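Local coordinates for uncharacterized protein (Streptococcus pneumoniae, PDB 3LFT), which probably serves as the substrate-binding protein of an ABC transporter, with L-tryptophan bound in the cleft between its two lobes, at residues 7-12 and 67-72; 142-147 and 194-199. All coordinates share one frame; numbering follows the deposited sequence.

The two contacts belong to different lobes and meet at the cleft that holds the bound tryptophan, their centres about 13 Å apart. Contact 1 lies at the ends of two neighbouring strands in the first lobe, contact 2 at the starts of two helices in the second. Both grip the ligand carboxylate, whose O atom receives the backbone N-H of Thr-71 from the first lobe and the side-chain ND2 of Asn-196 from the second. The lobes also touch directly: Thr-71 CB lies 3.4 Å from Asn-146 OD1, and Phe-10 CD2 packs 3.9 Å from Asn-196 CB. Such closeness is consistent with a closed, ligand-loaded state.

Contact 1: residues 7-12 and 67-72; sequences VLQFVS and VGIATP. With TRP (tryptophan), chain C.
The Phe-10 ring carries Pro-72 on one face: CB hangs over the CD1-CE1 side, 3.6 Å from the ring centroid, a CH-pi contact, while Pro-72 CG lies across toward CE2. Gln-48 of helix 48-58 also packs against the Phe-10 side chain. Phe-10 CG is anti to its backbone N (chi1 173°), which swings the ring out to the proline.

Both residues follow neighbouring strands, 3-9 and 65-69, in the six-stranded parallel sheet of the first lobe, an alpha/beta fold whose 2-1-3-4-5 strand order is that of type I periplasmic binding proteins. The strands run parallel, with an angle of only 13° between their short axes. Leu-8 is gripped twice, giving its N-H to Val-67 O and taking Ile-69 N on its own O, each bond 2.8 Å long. A longer, more bent bond from Phe-10 N to Ile-69 O closes the ladder just beyond the strand.

Val-7, Gln-9, Val-67 and Ile-69 share the face covered by helix 14-29. Here the Ile-69 CD1 methyl reaches over to Val-7 CG1 at 3.9 Å, and it also touches Gln-9 OE1. The extended Gln-9 side chain brings NE2 to Val-11 O, two residues on, in a nearly straight bond with the acceptor in the amide plane; Asp-17 OD1 is a second partner of NE2. On the reverse face Leu-8 lies opposite Gly-68 and packs against helix 48-58.

Past the strand ends, Ala-70 is the N-cap residue of helix 71-80, and the first turn of that helix receives the ligand carboxylate. The helix end would probably favour the negative charge. Thr-71 N points almost straight at tryptophan O (2.8 Å, 176°), and Thr-71 OG1 donates to the second oxygen, OXT, at 2.7 Å.

Contact 2: residues 142-147 and 194-199; sequences SSEDNS and IDNTIA. With TRP (tryptophan), chain C.
Glu-144 and Asp-195 stand at the N-cap positions of helices 145-160 and 196-200, and the two chain segments come together with Ser-147 CA 5.9 Å from Asp-195 CA. These helices follow adjacent parallel strands, 135-141 and 189-192, in the second lobe of this periplasmic-binding-protein fold, so their N-termini line the tryptophan cleft.

The Glu-144 side chain, extended beyond CG, reaches over to helix 196-200 and lays its carboxylate against the first turn. OE1 takes Asn-196 N on its syn lone pair at 2.8 Å, and OE2 takes Thr-197 N in the same way. The anti lone pair of OE2 receives Thr-197 OG1. OE1 has two further donors: Asn-146 ND2 on its anti lone pair, and Asn-196 ND2 from above the carboxylate plane. Five bonds therefore fix this group and probably offset the like charge of Asp-195, whose OD1 lies 3.5 Å from Glu-144 OE2.

Asp-195 OD1 caps its own helix through Ile-198 N, while OD2 accepts from Ser-147 OG at 2.6 Å and from Ser-141 N. Asn-146 spends its ND2 in the amide plane on both Glu-144 OE1 and Ile-194 O, which fixes the amide's rotation, and its CB rests 3.4 Å from tryptophan OXT.

Asn-196 ND2 is positioned by Glu-144 and donates to tryptophan O at 2.9 Å. The indole lies between the two side chains flanking Asp-195: Asn-196 OD1 approaches CE3 on one side of the ring plane, and Ile-194 CG2 sits over the other face, 3.3 Å from CD2.

Contact 1: residues 7-12 and 67-72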
loop_
_atom_site.group_PDB
_atom_site.type_symbol
_atom_site.label_atom_id
_atom_site.label_comp_id
_atom_site.label_asym_id
_atom_site.label_seq_id
_atom_site.Cartn_x
_atom_site.Cartn_y
_atom_site.Cartn_z
ATOM N N VAL A 7 4.822 -16.471 5.941
ATOM C CA VAL A 7 4.422 -15.230 5.246
ATOM C C VAL A 7 2.907 -15.149 5.216
ATOM O O VAL A 7 2.239 -16.088 4.765
ATOM C CB VAL A 7 4.960 -15.193 3.814
ATOM C CG1 VAL A 7 4.471 -13.954 3.056
ATOM C CG2 VAL A 7 6.482 -15.244 3.792
ATOM N N LEU A 8 2.366 -14.038 5.724
ATOM C CA LEU A 8 0.929 -13.779 5.664
ATOM C C LEU A 8 0.713 -12.590 4.747
ATOM O O LEU A 8 1.155 -11.473 5.043
ATOM C CB LEU A 8 0.346 -13.490 7.063
ATOM C CG LEU A 8 -1.157 -13.175 7.099
ATOM C CD1 LEU A 8 -1.996 -14.370 6.636
ATOM C CD2 LEU A 8 -1.572 -12.731 8.504
ATOM N N GLN A 9 0.064 -12.845 3.610
ATOM C CA GLN A 9 -0.348 -11.772 2.722
ATOM C C GLN A 9 -1.798 -11.421 3.071
ATOM O O GLN A 9 -2.655 -12.287 3.148
ATOM C CB GLN A 9 -0.201 -12.214 1.276
ATOM C CG GLN A 9 -0.577 -11.107 0.288
ATOM C CD GLN A 9 -0.238 -11.487 -1.136
ATOM O OE1 GLN A 9 0.784 -12.121 -1.410
ATOM N NE2 GLN A 9 -1.108 -11.077 -2.061
ATOM N N PHE A 10 -2.068 -10.133 3.278
ATOM C CA PHE A 10 -3.371 -9.756 3.810
ATOM C C PHE A 10 -4.505 -10.135 2.858
ATOM O O PHE A 10 -5.534 -10.638 3.300
ATOM C CB PHE A 10 -3.432 -8.254 4.128
ATOM C CG PHE A 10 -4.804 -7.773 4.533
ATOM C CD1 PHE A 10 -5.517 -8.402 5.561
ATOM C CD2 PHE A 10 -5.392 -6.700 3.869
ATOM C CE1 PHE A 10 -6.771 -7.960 5.918
ATOM C CE2 PHE A 10 -6.664 -6.253 4.217
ATOM C CZ PHE A 10 -7.356 -6.881 5.243
ATOM N N VAL A 11 -4.328 -9.894 1.557
ATOM C CA VAL A 11 -5.392 -10.070 0.578
ATOM C C VAL A 11 -4.727 -10.155 -0.779
ATOM O O VAL A 11 -3.581 -9.755 -0.953
ATOM C CB VAL A 11 -6.395 -8.862 0.629
ATOM C CG1 VAL A 11 -5.749 -7.561 0.142
ATOM C CG2 VAL A 11 -7.676 -9.114 -0.138
ATOM N N SER A 12 -5.465 -10.672 -1.755
ATOM C CA SER A 12 -5.001 -10.628 -3.140
ATOM C C SER A 12 -5.376 -9.302 -3.772
ATOM O O SER A 12 -6.541 -9.019 -4.030
ATOM C CB SER A 12 -5.592 -11.781 -3.953
ATOM O OG SER A 12 -5.066 -13.010 -3.496
ATOM N N VAL A 67 6.456 -12.828 8.287
ATOM C CA VAL A 67 6.417 -11.658 7.412
ATOM C C VAL A 67 4.972 -11.301 7.163
ATOM O O VAL A 67 4.198 -12.177 6.769
ATOM C CB VAL A 67 7.087 -11.963 6.037
ATOM C CG1 VAL A 67 7.130 -10.705 5.165
ATOM C CG2 VAL A 67 8.507 -12.520 6.232
ATOM N N GLY A 68 4.606 -10.047 7.399
ATOM C CA GLY A 68 3.250 -9.590 7.128
ATOM C C GLY A 68 3.237 -8.616 5.975
ATOM O O GLY A 68 3.833 -7.534 6.058
ATOM N N ILE A 69 2.572 -9.009 4.891
ATOM C CA ILE A 69 2.425 -8.137 3.711
ATOM C C ILE A 69 1.137 -7.349 3.862
ATOM O O ILE A 69 0.047 -7.930 3.850
ATOM C CB ILE A 69 2.419 -8.936 2.368
ATOM C CG1 ILE A 69 3.603 -9.909 2.305
ATOM C CG2 ILE A 69 2.451 -7.937 1.196
ATOM C CD1 ILE A 69 3.664 -10.765 1.017
ATOM N N ALA A 70 1.318 -6.033 4.041
ATOM C CA ALA A 70 0.277 -5.022 4.317
ATOM C C ALA A 70 -0.001 -4.923 5.812
ATOM O O ALA A 70 0.193 -5.881 6.577
ATOM C CB ALA A 70 -1.027 -5.252 3.495
ATOM N N THR A 71 -0.442 -3.749 6.222
ATOM C CA THR A 71 -0.607 -3.394 7.621
ATOM C C THR A 71 -1.473 -4.389 8.427
ATOM O O THR A 71 -1.036 -4.821 9.485
ATOM C CB THR A 71 -1.082 -1.915 7.752
ATOM O OG1 THR A 71 -0.019 -1.057 7.349
ATOM C CG2 THR A 71 -1.465 -1.559 9.182
ATOM N N PRO A 72 -2.646 -4.800 7.910
ATOM C CA PRO A 72 -3.425 -5.732 8.755
ATOM C C PRO A 72 -2.726 -7.069 8.991
ATOM O O PRO A 72 -2.926 -7.687 10.042
ATOM C CB PRO A 72 -4.715 -5.925 7.968
ATOM C CG PRO A 72 -4.837 -4.629 7.174
ATOM C CD PRO A 72 -3.419 -4.337 6.742
HETATM N N TRP C . 1.183 -0.053 2.346
HETATM C CA TRP C . -0.114 -0.775 2.495
HETATM C C TRP C . -0.408 -1.005 3.942
HETATM O O TRP C . -1.204 -1.884 4.282
HETATM C CB TRP C . -0.068 -2.095 1.707
HETATM C CG TRP C . 0.149 -1.853 0.234
HETATM C CD1 TRP C . 1.341 -1.959 -0.482
HETATM C CD2 TRP C . -0.869 -1.419 -0.729
HETATM N NE1 TRP C . 1.118 -1.633 -1.799
HETATM C CE2 TRP C . -0.155 -1.291 -2.002
HETATM C CE3 TRP C . -2.206 -1.122 -0.603
HETATM C CZ2 TRP C . -0.870 -0.878 -3.112
HETATM C CZ3 TRP C . -2.894 -0.703 -1.737
HETATM C CH2 TRP C . -2.220 -0.594 -2.970
HETATM O OXT TRP C . 0.157 -0.303 4.792
#

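Contact 2: residues 142-147 and 194-199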
loop_
_atom_site.group_PDB
_atom_site.type_symbol
_atom_site.label_atom_id
_atom_site.label_comp_id
_atom_site.label_asym_id
_atom_site.label_seq_id
_atom_site.Cartn_x
_atom_site.Cartn_y
_atom_site.Cartn_z
ATOM N N SER A 142 -12.347 2.675 6.608
ATOM C CA SER A 142 -12.252 2.927 8.045
ATOM C C SER A 142 -11.584 1.732 8.778
ATOM O O SER A 142 -11.259 1.835 9.962
ATOM C CB SER A 142 -13.637 3.243 8.617
ATOM O OG SER A 142 -14.569 2.223 8.273
ATOM N N SER A 143 -11.374 0.607 8.088
ATOM C CA SER A 143 -10.718 -0.565 8.710
ATOM C C SER A 143 -9.188 -0.478 8.707
ATOM O O SER A 143 -8.532 -1.281 9.345
ATOM C CB SER A 143 -11.187 -1.896 8.074
ATOM O OG SER A 143 -10.749 -2.009 6.707
ATOM N N GLU A 144 -8.614 0.488 8.003
ATOM C CA GLU A 144 -7.165 0.460 7.751
ATOM C C GLU A 144 -6.409 1.598 8.405
ATOM O O GLU A 144 -6.561 2.754 8.004
ATOM C CB GLU A 144 -6.939 0.442 6.256
ATOM C CG GLU A 144 -7.449 -0.856 5.684
ATOM C CD GLU A 144 -6.967 -1.153 4.294
ATOM O OE1 GLU A 144 -5.813 -0.839 3.929
ATOM O OE2 GLU A 144 -7.781 -1.734 3.541
ATOM N N ASP A 145 -5.577 1.261 9.389
ATOM C CA ASP A 145 -4.788 2.275 10.080
ATOM C C ASP A 145 -3.906 3.025 9.097
ATOM O O ASP A 145 -3.746 4.235 9.231
ATOM C CB ASP A 145 -3.946 1.667 11.184
ATOM C CG ASP A 145 -4.793 1.188 12.363
ATOM O OD1 ASP A 145 -5.982 1.595 12.469
ATOM O OD2 ASP A 145 -4.289 0.398 13.188
ATOM N N ASN A 146 -3.346 2.326 8.096
ATOM C CA ASN A 146 -2.549 2.997 7.056
ATOM C C ASN A 146 -3.273 4.138 6.382
ATOM O O ASN A 146 -2.670 5.184 6.088
ATOM C CB ASN A 146 -2.070 1.989 5.992
ATOM C CG ASN A 146 -3.108 0.929 5.646
ATOM O OD1 ASN A 146 -3.490 0.121 6.509
ATOM N ND2 ASN A 146 -3.595 0.936 4.400
ATOM N N SER A 147 -4.567 3.968 6.126
ATOM C CA SER A 147 -5.288 4.997 5.385
ATOM C C SER A 147 -5.660 6.197 6.237
ATOM O O SER A 147 -5.722 7.320 5.729
ATOM C CB SER A 147 -6.532 4.416 4.742
ATOM O OG SER A 147 -6.161 3.449 3.781
ATOM N N ILE A 194 -3.062 4.590 -0.327
ATOM C CA ILE A 194 -2.516 3.233 -0.388
ATOM C C ILE A 194 -3.378 2.388 0.576
ATOM O O ILE A 194 -3.068 2.286 1.769
ATOM C CB ILE A 194 -1.006 3.200 -0.037
ATOM C CG1 ILE A 194 -0.204 4.202 -0.872
ATOM C CG2 ILE A 194 -0.457 1.805 -0.253
ATOM C CD1 ILE A 194 1.233 4.354 -0.363
ATOM N N ASP A 195 -4.468 1.850 0.041
ATOM C CA ASP A 195 -5.564 1.299 0.834
ATOM C C ASP A 195 -5.876 -0.089 0.286
ATOM O O ASP A 195 -6.216 -0.243 -0.893
ATOM C CB ASP A 195 -6.778 2.230 0.717
ATOM C CG ASP A 195 -7.948 1.766 1.550
ATOM O OD1 ASP A 195 -8.576 0.742 1.198
ATOM O OD2 ASP A 195 -8.224 2.419 2.592
ATOM N N ASN A 196 -5.760 -1.115 1.125
ATOM C CA ASN A 196 -5.944 -2.492 0.658
ATOM C C ASN A 196 -7.385 -2.814 0.278
ATOM O O ASN A 196 -7.623 -3.591 -0.649
ATOM C CB ASN A 196 -5.494 -3.479 1.729
ATOM C CG ASN A 196 -4.027 -3.356 2.019
ATOM O OD1 ASN A 196 -3.198 -3.808 1.231
ATOM N ND2 ASN A 196 -3.682 -2.748 3.150
ATOM N N THR A 197 -8.339 -2.257 1.017
ATOM C CA THR A 197 -9.768 -2.494 0.757
ATOM C C THR A 197 -10.135 -1.978 -0.636
ATOM O O THR A 197 -10.684 -2.717 -1.460
ATOM C CB THR A 197 -10.657 -1.840 1.862
ATOM O OG1 THR A 197 -10.243 -2.342 3.147
ATOM C CG2 THR A 197 -12.147 -2.119 1.642
ATOM N N ILE A 198 -9.802 -0.716 -0.908
ATOM C CA ILE A 198 -10.166 -0.143 -2.200
ATOM C C ILE A 198 -9.320 -0.808 -3.285
ATOM O O ILE A 198 -9.821 -1.064 -4.380
ATOM C CB ILE A 198 -10.023 1.394 -2.221
ATOM C CG1 ILE A 198 -10.781 2.024 -1.045
ATOM C CG2 ILE A 198 -10.493 1.982 -3.556
ATOM C CD1 ILE A 198 -12.293 1.719 -0.960
ATOM N N ALA A 199 -8.056 -1.118 -2.999
ATOM C CA ALA A 199 -7.253 -1.772 -4.050
ATOM C C ALA A 199 -7.835 -3.125 -4.448
ATOM O O ALA A 199 -7.809 -3.514 -5.624
ATOM C CB ALA A 199 -5.792 -1.920 -3.636
HETATM N N TRP C . 1.183 -0.053 2.346
HETATM C CA TRP C . -0.114 -0.775 2.495
HETATM C C TRP C . -0.408 -1.005 3.942
HETATM O O TRP C . -1.204 -1.884 4.282
HETATM C CB TRP C . -0.068 -2.095 1.707
HETATM C CG TRP C . 0.149 -1.853 0.234
HETATM C CD1 TRP C . 1.341 -1.959 -0.482
HETATM C CD2 TRP C . -0.869 -1.419 -0.729
HETATM N NE1 TRP C . 1.118 -1.633 -1.799
HETATM C CE2 TRP C . -0.155 -1.291 -2.002
HETATM C CE3 TRP C . -2.206 -1.122 -0.603
HETATM C CZ2 TRP C . -0.870 -0.878 -3.112
HETATM C CZ3 TRP C . -2.894 -0.703 -1.737
HETATM C CH2 TRP C . -2.220 -0.594 -2.970
HETATM O OXT TRP C . 0.157 -0.303 4.792
#